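Local coordinates for 16S rRNA (guanine(1405)-N(7))-methyltransferase (Klebsiella pneumoniae, PDB 6PI9), which probably methylates N7 of guanine 1405 in 16S rRNA with S-adenosyl-L-methionine as donor, thereby conferring resistance to various aminoglycosides, at residues A[69-74]-A[83-88]; A[108-113]-A[254-259]; A[149-154]-A[161-166]; A[170-175]-A[197-202]; A[214-219]-A[227-232]. All coordinates share one frame; numbering follows the deposited sequence. Where two conformers were deposited one is given.

Contact 1. Residues A[69-74]-A[83-88]; sequences RALLAR and LAAALS
Leu71 and Leu72 of helix 63-75 meet Ala85, Ala86 and Leu83 of the next helix, forming an antiparallel helical hairpin. The short axes come to 8.3 Å and make an angle of 158°, so the two helices run almost straight back along each other. Such spacing suits alanine on the second helix, because its small CB lets the larger leucines lie against the backbone. Leu71 points straight across: its CB rests on Ala86 CB at 3.8 Å, while the CD1 branch runs on to Ala85 CB at 3.7 Å and over the peptide that joins Ala85 to Ala86. Leu72 brings CG and CD2 against the same alanine, so that Ala86 CB is wedged between the two leucines, 3.6 Å from Leu72 CG. Leu83 starts by pointing away from the neighbouring helix. With CG anti to the backbone N (chi1 169°), it swings its CD1 branch back to meet Leu72, and the two leucine chains cross at a slant. The contact is wholly apolar, without a hydrogen bond across it, and it continues into the core, where Leu72, Leu83 and Leu87 all touch Ile127 of helix 125-131. Leu72 also packs on Thr153 of helix 144-157. Leu87 O accepts a hydrogen bond from Thr93 OG1, which links the second helix to a residue predicted to bind S-adenosyl-L-methionine. Leu72 CD2 lies 4.1 Å from Leu83 CD1, the one place where leucines of the two segments touch.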
# COMPACT_ATOMS: atom_id res chain seq x y z
N ARG A 69 13.78 -6.44 -15.20
CA ARG A 69 14.16 -7.27 -16.34
C ARG A 69 15.66 -7.21 -16.58
O ARG A 69 16.32 -8.25 -16.70
CB ARG A 69 13.40 -6.82 -17.59
CG ARG A 69 12.94 -7.96 -18.50
CD ARG A 69 12.02 -7.43 -19.58
NE ARG A 69 11.37 -8.51 -20.33
CZ ARG A 69 11.93 -9.15 -21.35
NH1 ARG A 69 13.16 -8.84 -21.75
NH2 ARG A 69 11.26 -10.10 -21.99
N ALA A 70 16.22 -6.00 -16.61
CA ALA A 70 17.63 -5.83 -16.93
C ALA A 70 18.54 -6.30 -15.80
O ALA A 70 19.65 -6.79 -16.06
CB ALA A 70 17.91 -4.36 -17.25
N LEU A 71 18.09 -6.18 -14.55
CA LEU A 71 18.87 -6.66 -13.42
C LEU A 71 18.97 -8.18 -13.41
O LEU A 71 20.06 -8.74 -13.22
CB LEU A 71 18.25 -6.16 -12.11
CG LEU A 71 18.52 -4.70 -11.79
CD1 LEU A 71 17.79 -4.32 -10.52
CD2 LEU A 71 20.02 -4.48 -11.68
N LEU A 72 17.84 -8.87 -13.61
CA LEU A 72 17.86 -10.33 -13.61
C LEU A 72 18.71 -10.89 -14.74
O LEU A 72 19.23 -12.01 -14.64
CB LEU A 72 16.43 -10.87 -13.69
CG LEU A 72 15.59 -10.64 -12.42
CD1 LEU A 72 14.12 -10.79 -12.71
CD2 LEU A 72 16.01 -11.60 -11.30
N ALA A 73 18.84 -10.14 -15.84
CA ALA A 73 19.73 -10.56 -16.92
C ALA A 73 21.18 -10.53 -16.48
O ALA A 73 21.98 -11.40 -16.87
CB ALA A 73 19.52 -9.65 -18.14
N ARG A 74 21.55 -9.55 -15.66
CA ARG A 74 22.90 -9.49 -15.13
C ARG A 74 23.15 -10.55 -14.07
O ARG A 74 24.31 -10.88 -13.81
CB ARG A 74 23.16 -8.10 -14.56
CG ARG A 74 22.68 -7.00 -15.46
CD ARG A 74 22.75 -5.68 -14.76
NE ARG A 74 24.05 -5.06 -14.98
CZ ARG A 74 24.20 -3.80 -15.37
NH1 ARG A 74 23.13 -3.04 -15.57
NH2 ARG A 74 25.42 -3.29 -15.57
N LEU A 83 20.71 -9.96 -8.15
CA LEU A 83 19.49 -10.71 -7.84
C LEU A 83 18.77 -10.08 -6.67
O LEU A 83 17.54 -9.96 -6.68
CB LEU A 83 19.83 -12.17 -7.54
CG LEU A 83 18.64 -12.93 -6.94
CD1 LEU A 83 17.66 -13.39 -8.03
CD2 LEU A 83 19.11 -14.08 -6.06
N ALA A 84 19.51 -9.67 -5.64
CA ALA A 84 18.92 -8.91 -4.55
C ALA A 84 18.35 -7.59 -5.05
O ALA A 84 17.29 -7.15 -4.58
CB ALA A 84 19.96 -8.65 -3.44
N ALA A 85 19.02 -6.96 -6.02
CA ALA A 85 18.58 -5.67 -6.53
C ALA A 85 17.27 -5.79 -7.30
O ALA A 85 16.44 -4.87 -7.27
CB ALA A 85 19.67 -5.05 -7.40
N ALA A 86 17.06 -6.90 -8.02
CA ALA A 86 15.82 -7.07 -8.76
C ALA A 86 14.66 -7.38 -7.82
O ALA A 86 13.60 -6.74 -7.88
CB ALA A 86 15.98 -8.17 -9.80
N LEU A 87 14.86 -8.38 -6.96
CA LEU A 87 13.80 -8.80 -6.05
C LEU A 87 13.38 -7.66 -5.13
O LEU A 87 12.24 -7.67 -4.62
CB LEU A 87 14.27 -10.02 -5.26
CG LEU A 87 14.35 -11.30 -6.09
CD1 LEU A 87 15.14 -12.41 -5.35
CD2 LEU A 87 12.94 -11.76 -6.46
N SER A 88 14.25 -6.67 -4.92
CA SER A 88 13.94 -5.46 -4.16
C SER A 88 12.92 -4.56 -4.86
O SER A 88 12.48 -3.59 -4.25
CB SER A 88 15.22 -4.65 -3.88
OG SER A 88 15.96 -4.39 -5.06

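Contact 2. Residues A[108-113]-A[254-259]; sequences SPFLGA and VYLVER
Two backbone amides grip Ser108 O, Leu111 N at 2.8 Å and Gly112 N at 3.2 Å, and so finish the turn that carries Phe110 onto Leu256 of strand 252-259. Gly112 then leaves the helical conformation with a positive phi of 99°, a geometry glycine adopts readily. Phe110 sends its ring toward the strand with CG anti to the backbone N (chi1 -170°), and the side chains of Phe110 and Leu256 run antiparallel alongside each other. The CB of Leu256 sits over the middle of one ring face, 3.8 Å from the centroid and 9° off the normal, a CH-pi contact. The two methyls of Leu256 reach farther back along the phenylalanine: CD1 lies 4.0 Å from Phe110 CB, and CD2 lies 3.9 Å from Phe110 CD1. This is the Rossmann-like methyltransferase fold, in which strand 252-259 runs antiparallel to its neighbours, between strands 208-214 and 241-248, and helix 100-111 covers one face of the sheet just before the first strand, 117-120. A flat aromatic suits the place because it can lie against a leucine and still bring its rim to the backbone. Phe110 CZ does so, meeting Val257 O at 3.5 Å with the oxygen near the ring plane. The ring also touches Arg208 and Arg244 of the flanking strands, and both of these arginines form salt bridges with Glu258 OE2, so a small charged cluster borders the aromatic packing. Leu111 turns to a different part of the sheet, against Ala179 and Leu181 of strand 179-183.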
# COMPACT_ATOMS: atom_id res chain seq x y z
N SER A 108 11.30 -24.09 4.93
CA SER A 108 11.58 -25.12 3.92
C SER A 108 11.47 -26.55 4.43
O SER A 108 10.97 -27.40 3.66
CB SER A 108 12.97 -24.91 3.28
OG SER A 108 13.98 -24.84 4.24
N PRO A 109 11.89 -26.91 5.65
CA PRO A 109 11.64 -28.30 6.07
C PRO A 109 10.17 -28.66 6.03
O PRO A 109 9.84 -29.84 5.82
CB PRO A 109 12.24 -28.37 7.49
CG PRO A 109 12.42 -26.97 7.96
CD PRO A 109 12.68 -26.18 6.65
N PHE A 110 9.27 -27.68 6.18
CA PHE A 110 7.85 -27.98 6.04
C PHE A 110 7.49 -28.32 4.61
O PHE A 110 6.54 -29.09 4.38
CB PHE A 110 7.03 -26.80 6.55
CG PHE A 110 5.57 -27.07 6.68
CD1 PHE A 110 4.67 -26.38 5.90
CD2 PHE A 110 5.09 -27.98 7.62
CE1 PHE A 110 3.31 -26.57 6.05
CE2 PHE A 110 3.74 -28.19 7.77
CZ PHE A 110 2.84 -27.47 6.98
N LEU A 111 8.17 -27.71 3.63
CA LEU A 111 7.76 -27.92 2.23
C LEU A 111 8.17 -29.32 1.77
O LEU A 111 7.44 -30.00 1.04
CB LEU A 111 8.39 -26.87 1.31
CG LEU A 111 8.18 -25.37 1.59
CD1 LEU A 111 9.00 -24.57 0.61
CD2 LEU A 111 6.69 -25.00 1.43
N GLY A 112 9.33 -29.76 2.23
CA GLY A 112 9.86 -31.05 1.88
C GLY A 112 10.90 -30.93 0.78
O GLY A 112 10.94 -29.97 0.01
N ALA A 113 11.76 -31.94 0.72
CA ALA A 113 12.81 -31.98 -0.29
C ALA A 113 12.20 -32.08 -1.68
O ALA A 113 11.30 -32.89 -1.91
CB ALA A 113 13.75 -33.16 -0.04
N VAL A 254 3.69 -15.85 9.87
CA VAL A 254 3.72 -17.05 9.03
C VAL A 254 3.02 -18.19 9.78
O VAL A 254 3.32 -18.43 10.93
CB VAL A 254 5.17 -17.48 8.71
CG1 VAL A 254 5.16 -18.76 7.76
CG2 VAL A 254 5.98 -16.33 8.09
N TYR A 255 2.12 -18.88 9.10
CA TYR A 255 1.42 -20.07 9.59
C TYR A 255 1.79 -21.27 8.72
O TYR A 255 1.69 -21.19 7.49
CB TYR A 255 -0.10 -19.92 9.46
CG TYR A 255 -0.70 -19.01 10.51
CD1 TYR A 255 -1.11 -19.50 11.73
CD2 TYR A 255 -0.87 -17.65 10.25
CE1 TYR A 255 -1.69 -18.63 12.69
CE2 TYR A 255 -1.42 -16.81 11.20
CZ TYR A 255 -1.82 -17.29 12.38
OH TYR A 255 -2.39 -16.43 13.31
N LEU A 256 2.16 -22.38 9.35
CA LEU A 256 2.33 -23.64 8.64
C LEU A 256 1.09 -24.48 8.92
O LEU A 256 0.78 -24.77 10.08
CB LEU A 256 3.60 -24.36 9.15
CG LEU A 256 4.90 -23.54 9.13
CD1 LEU A 256 6.12 -24.39 9.60
CD2 LEU A 256 5.15 -22.93 7.74
N VAL A 257 0.40 -24.88 7.87
CA VAL A 257 -0.96 -25.40 7.97
C VAL A 257 -1.00 -26.77 7.33
O VAL A 257 -0.50 -26.95 6.21
CB VAL A 257 -1.94 -24.45 7.28
CG1 VAL A 257 -3.35 -25.01 7.30
CG2 VAL A 257 -1.85 -23.07 7.93
N GLU A 258 -1.65 -27.71 7.99
CA GLU A 258 -1.66 -29.10 7.56
C GLU A 258 -3.09 -29.57 7.36
O GLU A 258 -4.00 -29.16 8.08
CB GLU A 258 -0.96 -29.97 8.58
CG GLU A 258 -0.11 -31.01 7.98
CD GLU A 258 0.63 -31.78 9.04
OE1 GLU A 258 0.19 -31.74 10.22
OE2 GLU A 258 1.63 -32.43 8.68
N ARG A 259 -3.29 -30.37 6.34
CA ARG A 259 -4.63 -30.87 6.07
C ARG A 259 -4.89 -32.04 7.00
O ARG A 259 -4.13 -33.01 7.02
CB ARG A 259 -4.77 -31.27 4.60
CG ARG A 259 -6.22 -31.21 4.12
CD ARG A 259 -6.33 -31.02 2.60
NE ARG A 259 -6.03 -29.65 2.14
CZ ARG A 259 -6.96 -28.74 1.84
NH1 ARG A 259 -8.25 -29.01 1.95
NH2 ARG A 259 -6.60 -27.55 1.42

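Contact 3. Residues A[149-154]-A[161-166]; sequences LVNETA and TRARAC
Asn151 of helix 144-157 grips the backbone of Ala163 on strand 162-165 with its amide, which is brought there by CG lying anti to the carbonyl carbon (chi1 -77°). CB only carries the amide across to the strand, and CG lies 3.6 Å from both Ala163 N and Ala163 O. The tip divides the work. OD1 accepts a hydrogen bond from Ala163 N at 2.7 Å, with the donor tilted from the plane of the amide carbonyl, and lies 3.2 Å from Arg162 CA and 3.5 Å from Arg162 CD. ND2 gives a hydrogen bond to Ala163 O at 2.8 Å, close to its own amide plane. Asparagine suits the site because one flat group offers both an acceptor and a donor, much as an adjacent strand would, and the two bonds fix its rotation. Val150 CG1 packs on Ala163 CB at 3.7 Å, and Ala154 CB lies only 3.0 Å from Thr161 O, a close approach that the small alanine side chain permits. Besides this van der Waals contact, Thr161 O accepts a hydrogen bond from Arg162 NH1, and Thr161 OG1 bonds to Ala137 N. Arg162 and Arg164 make the backbone bonds to strand 137-141, so Asn151 satisfies Ala163 on the other edge of this outermost strand. The arrangement belongs to the right-handed beta-alpha-beta unit of strand 137-141, helix 144-157 and strand 162-165, typical of Rossmann-like methyltransferases.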
# COMPACT_ATOMS: atom_id res chain seq x y z
N LEU A 149 8.32 -12.27 -16.02
CA LEU A 149 9.66 -12.24 -15.43
C LEU A 149 10.01 -13.59 -14.82
O LEU A 149 11.15 -14.06 -14.96
CB LEU A 149 9.74 -11.15 -14.37
CG LEU A 149 9.83 -9.72 -14.89
CD1 LEU A 149 9.88 -8.73 -13.72
CD2 LEU A 149 11.03 -9.56 -15.80
N VAL A 150 9.05 -14.20 -14.14
CA VAL A 150 9.29 -15.50 -13.54
C VAL A 150 9.64 -16.54 -14.59
O VAL A 150 10.63 -17.26 -14.46
CB VAL A 150 8.06 -15.92 -12.73
CG1 VAL A 150 8.19 -17.39 -12.35
CG2 VAL A 150 8.00 -15.03 -11.49
N ASN A 151 8.84 -16.64 -15.66
CA ASN A 151 9.10 -17.64 -16.69
C ASN A 151 10.44 -17.40 -17.38
O ASN A 151 11.18 -18.36 -17.67
CB ASN A 151 7.97 -17.63 -17.73
CG ASN A 151 6.73 -18.31 -17.23
OD1 ASN A 151 6.85 -19.32 -16.54
ND2 ASN A 151 5.54 -17.78 -17.55
N GLU A 152 10.76 -16.15 -17.69
CA GLU A 152 12.03 -15.84 -18.35
C GLU A 152 13.21 -16.20 -17.46
O GLU A 152 14.19 -16.81 -17.91
CB GLU A 152 12.07 -14.36 -18.70
CG GLU A 152 11.08 -13.98 -19.78
CD GLU A 152 11.25 -12.54 -20.24
OE1 GLU A 152 12.42 -12.09 -20.36
OE2 GLU A 152 10.21 -11.88 -20.48
N THR A 153 13.15 -15.81 -16.18
CA THR A 153 14.26 -16.09 -15.29
C THR A 153 14.43 -17.59 -15.11
O THR A 153 15.55 -18.12 -15.13
CB THR A 153 14.02 -15.40 -13.94
OG1 THR A 153 13.86 -14.00 -14.17
CG2 THR A 153 15.18 -15.67 -12.95
N ALA A 154 13.32 -18.31 -14.93
CA ALA A 154 13.38 -19.75 -14.70
C ALA A 154 13.98 -20.49 -15.89
O ALA A 154 14.84 -21.35 -15.71
CB ALA A 154 11.98 -20.28 -14.38
N THR A 161 10.55 -24.35 -12.43
CA THR A 161 9.59 -23.33 -12.05
C THR A 161 9.03 -22.59 -13.25
O THR A 161 9.75 -22.27 -14.20
CB THR A 161 10.27 -22.36 -11.08
OG1 THR A 161 10.42 -23.02 -9.82
CG2 THR A 161 9.45 -21.11 -10.83
N ARG A 162 7.73 -22.29 -13.19
CA ARG A 162 7.01 -21.57 -14.24
C ARG A 162 5.95 -20.73 -13.55
O ARG A 162 5.63 -20.95 -12.39
CB ARG A 162 6.33 -22.52 -15.23
CG ARG A 162 7.26 -23.34 -16.15
CD ARG A 162 8.11 -22.49 -17.07
NE ARG A 162 8.93 -23.31 -17.98
CZ ARG A 162 10.14 -23.80 -17.67
NH1 ARG A 162 10.68 -23.56 -16.49
NH2 ARG A 162 10.83 -24.52 -18.57
N ALA A 163 5.34 -19.80 -14.30
CA ALA A 163 4.20 -19.05 -13.77
C ALA A 163 3.15 -18.91 -14.86
O ALA A 163 3.45 -19.00 -16.05
CB ALA A 163 4.59 -17.66 -13.26
N ARG A 164 1.90 -18.67 -14.43
CA ARG A 164 0.83 -18.49 -15.40
C ARG A 164 -0.18 -17.50 -14.85
O ARG A 164 -0.27 -17.25 -13.65
CB ARG A 164 0.14 -19.81 -15.69
CG ARG A 164 -0.46 -20.38 -14.39
CD ARG A 164 -1.67 -21.12 -14.73
NE ARG A 164 -2.37 -21.83 -13.66
CZ ARG A 164 -3.58 -21.51 -13.21
NH1 ARG A 164 -4.25 -20.44 -13.70
NH2 ARG A 164 -4.14 -22.29 -12.30
N ALA A 165 -0.96 -16.93 -15.76
CA ALA A 165 -2.06 -16.06 -15.35
C ALA A 165 -3.09 -16.77 -14.47
O ALA A 165 -3.58 -17.85 -14.83
CB ALA A 165 -2.75 -15.56 -16.61
N CYS A 166 -3.56 -16.10 -13.42
CA CYS A 166 -4.63 -16.71 -12.63
C CYS A 166 -5.35 -15.63 -11.84
O CYS A 166 -4.68 -14.94 -11.07
CB CYS A 166 -4.02 -17.69 -11.62
SG CYS A 166 -5.26 -18.35 -10.48

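Contact 4. Residues A[170-175]-A[197-202]; sequences SEIPAE and AAELLA
Ile172, Leu200 and Glu199 bury most of the surface where the loop after strand 162-165 packs on helix 196-203, at one side of the Rossmann-like methyltransferase fold. Ile172 points directly at the helix. Its CG1 lies beside the backbone N (chi1 -79°), and the chain runs out straight, so that CD1 reaches the helix backbone at Glu199 O, 3.8 Å away. A long branched aliphatic side chain serves well here, spanning from an irregular loop to a helix surface. Glu199 crosses it at about a right angle and offers its methylene CG, also 3.8 Å from Ile172 CD1, while its carboxylate turns to a salt bridge with Arg196. Leu200 sends its CD1 branch toward the loop to meet Pro173, whose rigid ring stands nearly square to the leucine chain. Beyond this pair, Leu200 also touches Leu189 of helix 186-192, and Pro173 packs on Leu168, a residue that binds S-adenosyl-L-homocysteine. No hydrogen bond crosses the contact; Pro173 CD lies 4.0 Å from Leu200 CD1.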
# COMPACT_ATOMS: atom_id res chain seq x y z
N SER A 170 -11.96 -15.92 -9.64
CA SER A 170 -12.79 -16.70 -10.53
C SER A 170 -12.24 -18.09 -10.77
O SER A 170 -12.89 -18.87 -11.48
CB SER A 170 -13.02 -15.92 -11.84
OG SER A 170 -11.85 -15.26 -12.23
N GLU A 171 -11.12 -18.45 -10.15
CA GLU A 171 -10.56 -19.78 -10.34
C GLU A 171 -10.04 -20.30 -9.01
O GLU A 171 -9.36 -19.57 -8.31
CB GLU A 171 -9.42 -19.74 -11.38
CG GLU A 171 -8.74 -21.06 -11.60
CD GLU A 171 -7.44 -21.00 -12.45
OE1 GLU A 171 -7.11 -19.97 -13.09
OE2 GLU A 171 -6.77 -22.03 -12.48
N ILE A 172 -10.36 -21.53 -8.66
CA ILE A 172 -9.68 -22.22 -7.55
C ILE A 172 -8.67 -23.14 -8.18
O ILE A 172 -9.07 -24.04 -8.97
CB ILE A 172 -10.70 -22.97 -6.67
CG1 ILE A 172 -11.37 -21.95 -5.73
CG2 ILE A 172 -10.02 -24.06 -5.86
CD1 ILE A 172 -12.32 -22.57 -4.75
N PRO A 173 -7.36 -22.88 -8.06
CA PRO A 173 -6.36 -23.67 -8.80
C PRO A 173 -6.56 -25.15 -8.59
O PRO A 173 -6.70 -25.61 -7.44
CB PRO A 173 -5.03 -23.21 -8.23
CG PRO A 173 -5.33 -21.73 -7.78
CD PRO A 173 -6.76 -21.75 -7.31
N ALA A 174 -6.55 -25.89 -9.70
CA ALA A 174 -6.82 -27.32 -9.69
C ALA A 174 -5.55 -28.18 -9.68
O ALA A 174 -5.65 -29.41 -9.67
CB ALA A 174 -7.70 -27.69 -10.89
N GLU A 175 -4.37 -27.57 -9.67
CA GLU A 175 -3.14 -28.33 -9.74
C GLU A 175 -2.95 -29.16 -8.47
O GLU A 175 -3.42 -28.80 -7.39
CB GLU A 175 -1.94 -27.40 -9.94
CG GLU A 175 -1.95 -26.73 -11.32
CD GLU A 175 -2.67 -25.39 -11.33
OE1 GLU A 175 -2.52 -24.65 -12.33
OE2 GLU A 175 -3.37 -25.06 -10.34
N ALA A 197 -11.45 -16.36 1.03
CA ALA A 197 -10.30 -16.99 1.67
C ALA A 197 -10.63 -18.40 2.14
O ALA A 197 -9.89 -19.36 1.86
CB ALA A 197 -9.83 -16.13 2.85
N ALA A 198 -11.74 -18.54 2.87
CA ALA A 198 -12.09 -19.87 3.37
C ALA A 198 -12.41 -20.82 2.22
O ALA A 198 -12.16 -22.04 2.32
CB ALA A 198 -13.29 -19.75 4.33
N GLU A 199 -12.99 -20.31 1.13
CA GLU A 199 -13.34 -21.20 0.02
C GLU A 199 -12.07 -21.70 -0.67
O GLU A 199 -11.95 -22.87 -1.02
CB GLU A 199 -14.24 -20.45 -0.94
CG GLU A 199 -14.72 -21.25 -2.08
CD GLU A 199 -15.75 -20.48 -2.89
OE1 GLU A 199 -16.43 -21.16 -3.71
OE2 GLU A 199 -15.88 -19.21 -2.71
N LEU A 200 -11.09 -20.81 -0.83
CA LEU A 200 -9.81 -21.17 -1.42
C LEU A 200 -9.06 -22.18 -0.54
O LEU A 200 -8.59 -23.21 -1.04
CB LEU A 200 -8.97 -19.92 -1.64
CG LEU A 200 -7.55 -20.10 -2.19
CD1 LEU A 200 -7.64 -20.78 -3.56
CD2 LEU A 200 -6.86 -18.69 -2.34
N LEU A 201 -8.92 -21.89 0.76
CA LEU A 201 -8.20 -22.82 1.64
C LEU A 201 -8.83 -24.21 1.63
O LEU A 201 -8.11 -25.23 1.61
CB LEU A 201 -8.18 -22.25 3.07
CG LEU A 201 -7.38 -20.98 3.32
CD1 LEU A 201 -7.82 -20.38 4.64
CD2 LEU A 201 -5.85 -21.21 3.39
N ALA A 202 -10.16 -24.29 1.65
CA ALA A 202 -10.82 -25.59 1.74
C ALA A 202 -10.71 -26.42 0.46
O ALA A 202 -10.94 -27.64 0.50
CB ALA A 202 -12.30 -25.42 2.09

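Contact 5. Residues A[214-219]-A[227-232]; sequences PTRTLG and KHYADW
The connection from strand 208-214 to helix 225-236 folds back on the helix it leads to, and Tyr229 receives both Pro214 and Arg216 from that loop. Pointing from the helix toward the loop, the tyrosine lies across the end of the strand, its chain at about a right angle to each partner. Arg216 reaches the hydroxyl with the end of its guanidinium: NH1 gives a hydrogen bond to Tyr229 OH at 2.8 Å (151° at the hydrogen), and NH2 gives another to the same atom at 3.0 Å (140°). The oxygen lies in the guanidinium plane, and the ring is turned 64° from that plane, so the two groups meet edge to edge rather than stacking. Arginine suits the loop because the two terminal nitrogens of its flat guanidinium can both point at one oxygen, and the bend at chi3 brings them there. Arg216 is poorly ordered, so the details of this grip are less certain. Pro214 CD touches Tyr229 CE2 at 4.1 Å. The ring edge also faces Pro214 O, which is 3.2 Å from Tyr229 CE2; this carbonyl is buried and has no hydrogen-bonding partner in the model. Phe213 meets the tyrosine ring at a shallow angle between planes, and Val223 of the second subunit packs on it at the dimer interface. The side chain of Pro214 lies about 8 Å from the bound S-adenosyl-L-homocysteine, close to Glu95, a predicted binding residue. The arrangement is that of a strand-to-helix connection at the carboxyl end of a parallel strand, the edge where Rossmann-like methyltransferases keep their cofactor site.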
# COMPACT_ATOMS: atom_id res chain seq x y z
N PRO A 214 1.02 -9.61 6.49
CA PRO A 214 1.94 -8.53 6.85
C PRO A 214 1.63 -8.01 8.24
O PRO A 214 0.47 -7.88 8.63
CB PRO A 214 1.67 -7.46 5.78
CG PRO A 214 0.18 -7.72 5.39
CD PRO A 214 -0.08 -9.20 5.59
N THR A 215 2.66 -7.77 9.02
CA THR A 215 2.49 -7.09 10.29
C THR A 215 2.96 -5.68 10.02
O THR A 215 4.17 -5.42 9.95
CB THR A 215 3.27 -7.75 11.42
OG1 THR A 215 4.64 -7.34 11.33
CG2 THR A 215 3.18 -9.29 11.35
N ARG A 216 2.02 -4.76 9.83
CA ARG A 216 2.39 -3.44 9.35
C ARG A 216 2.99 -2.56 10.45
O ARG A 216 2.70 -1.36 10.51
CB ARG A 216 1.17 -2.79 8.70
CG ARG A 216 1.17 -2.94 7.18
CD ARG A 216 -0.15 -2.56 6.56
NE ARG A 216 -0.62 -3.56 5.61
CZ ARG A 216 -1.51 -4.50 5.89
NH1 ARG A 216 -2.02 -4.60 7.11
NH2 ARG A 216 -1.89 -5.36 4.94
N THR A 217 3.84 -3.15 11.30
CA THR A 217 4.54 -2.43 12.35
C THR A 217 5.86 -1.89 11.82
O THR A 217 6.51 -2.49 10.96
CB THR A 217 4.81 -3.31 13.57
OG1 THR A 217 5.58 -4.47 13.18
CG2 THR A 217 3.49 -3.75 14.24
N LEU A 218 6.26 -0.74 12.34
CA LEU A 218 7.40 -0.03 11.80
C LEU A 218 8.21 0.61 12.92
O LEU A 218 8.78 1.70 12.74
CB LEU A 218 6.93 1.02 10.79
CG LEU A 218 6.21 0.44 9.57
CD1 LEU A 218 5.52 1.50 8.75
CD2 LEU A 218 7.16 -0.37 8.70
N GLY A 219 8.24 -0.04 14.09
CA GLY A 219 8.82 0.51 15.30
C GLY A 219 7.79 0.80 16.38
O GLY A 219 8.14 0.89 17.57
N LYS A 227 -2.27 -9.22 15.65
CA LYS A 227 -3.31 -9.93 16.40
C LYS A 227 -4.62 -9.94 15.66
O LYS A 227 -5.39 -10.91 15.74
CB LYS A 227 -3.50 -9.30 17.79
CG LYS A 227 -4.50 -10.12 18.65
CD LYS A 227 -5.04 -9.33 19.84
CE LYS A 227 -6.42 -9.92 20.29
NZ LYS A 227 -6.31 -11.43 20.44
N HIS A 228 -4.94 -8.86 14.94
CA HIS A 228 -6.22 -8.87 14.24
C HIS A 228 -6.25 -9.93 13.14
O HIS A 228 -7.26 -10.65 12.98
CB HIS A 228 -6.47 -7.49 13.63
CG HIS A 228 -7.82 -7.39 13.02
ND1 HIS A 228 -8.96 -7.38 13.80
CD2 HIS A 228 -8.23 -7.34 11.73
CE1 HIS A 228 -10.02 -7.31 13.00
NE2 HIS A 228 -9.60 -7.29 11.76
N TYR A 229 -5.18 -10.03 12.35
CA TYR A 229 -5.09 -11.08 11.32
C TYR A 229 -5.11 -12.48 11.94
O TYR A 229 -5.69 -13.42 11.36
CB TYR A 229 -3.78 -10.90 10.55
CG TYR A 229 -3.84 -9.76 9.58
CD1 TYR A 229 -4.99 -9.54 8.84
CD2 TYR A 229 -2.71 -8.95 9.36
CE1 TYR A 229 -5.02 -8.50 7.91
CE2 TYR A 229 -2.72 -7.92 8.43
CZ TYR A 229 -3.90 -7.70 7.73
OH TYR A 229 -3.92 -6.67 6.77
N ALA A 230 -4.38 -12.66 13.03
CA ALA A 230 -4.36 -13.97 13.70
C ALA A 230 -5.76 -14.38 14.14
O ALA A 230 -6.20 -15.53 13.92
CB ALA A 230 -3.40 -13.91 14.90
N ASP A 231 -6.48 -13.47 14.79
CA ASP A 231 -7.83 -13.80 15.24
C ASP A 231 -8.72 -14.13 14.05
O ASP A 231 -9.54 -15.06 14.11
CB ASP A 231 -8.48 -12.64 16.00
CG ASP A 231 -7.87 -12.37 17.36
OD1 ASP A 231 -7.20 -13.22 17.99
OD2 ASP A 231 -8.08 -11.22 17.80
N TRP A 232 -8.59 -13.35 12.98
CA TRP A 232 -9.44 -13.57 11.82
C TRP A 232 -9.12 -14.90 11.19
O TRP A 232 -10.02 -15.71 10.88
CB TRP A 232 -9.23 -12.44 10.80
CG TRP A 232 -9.92 -12.68 9.49
CD1 TRP A 232 -11.25 -12.40 9.19
CD2 TRP A 232 -9.35 -13.25 8.31
NE1 TRP A 232 -11.52 -12.79 7.91
CE2 TRP A 232 -10.37 -13.28 7.33
CE3 TRP A 232 -8.06 -13.69 7.97
CZ2 TRP A 232 -10.17 -13.77 6.08
CZ3 TRP A 232 -7.85 -14.17 6.67
CH2 TRP A 232 -8.90 -14.21 5.75

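Contacts 2 and 3 both reach the mixed central sheet; the others pair helices and loops of the same domain. In chain order, contacts 1, 3, 4 and 5 follow one another, while contact 2 joins 108-113 to the last strand, so the later three fall within the span it bridges. Contacts 1 and 3 lie 15 Å apart between centres and touch through the Arg69-Glu152 salt bridge. Contact 3, on outermost strand 162-165, meets contact 4 where Arg164 bridges to Glu171 and Glu175. Arg259 of contact 2 probably hydrogen-bonds to Leu201 O of contact 4, and Tyr255 packs on Ala230 of contact 5. Contacts 3 and 5, like contacts 1 and 4, lie on opposite sides of the chain's centre.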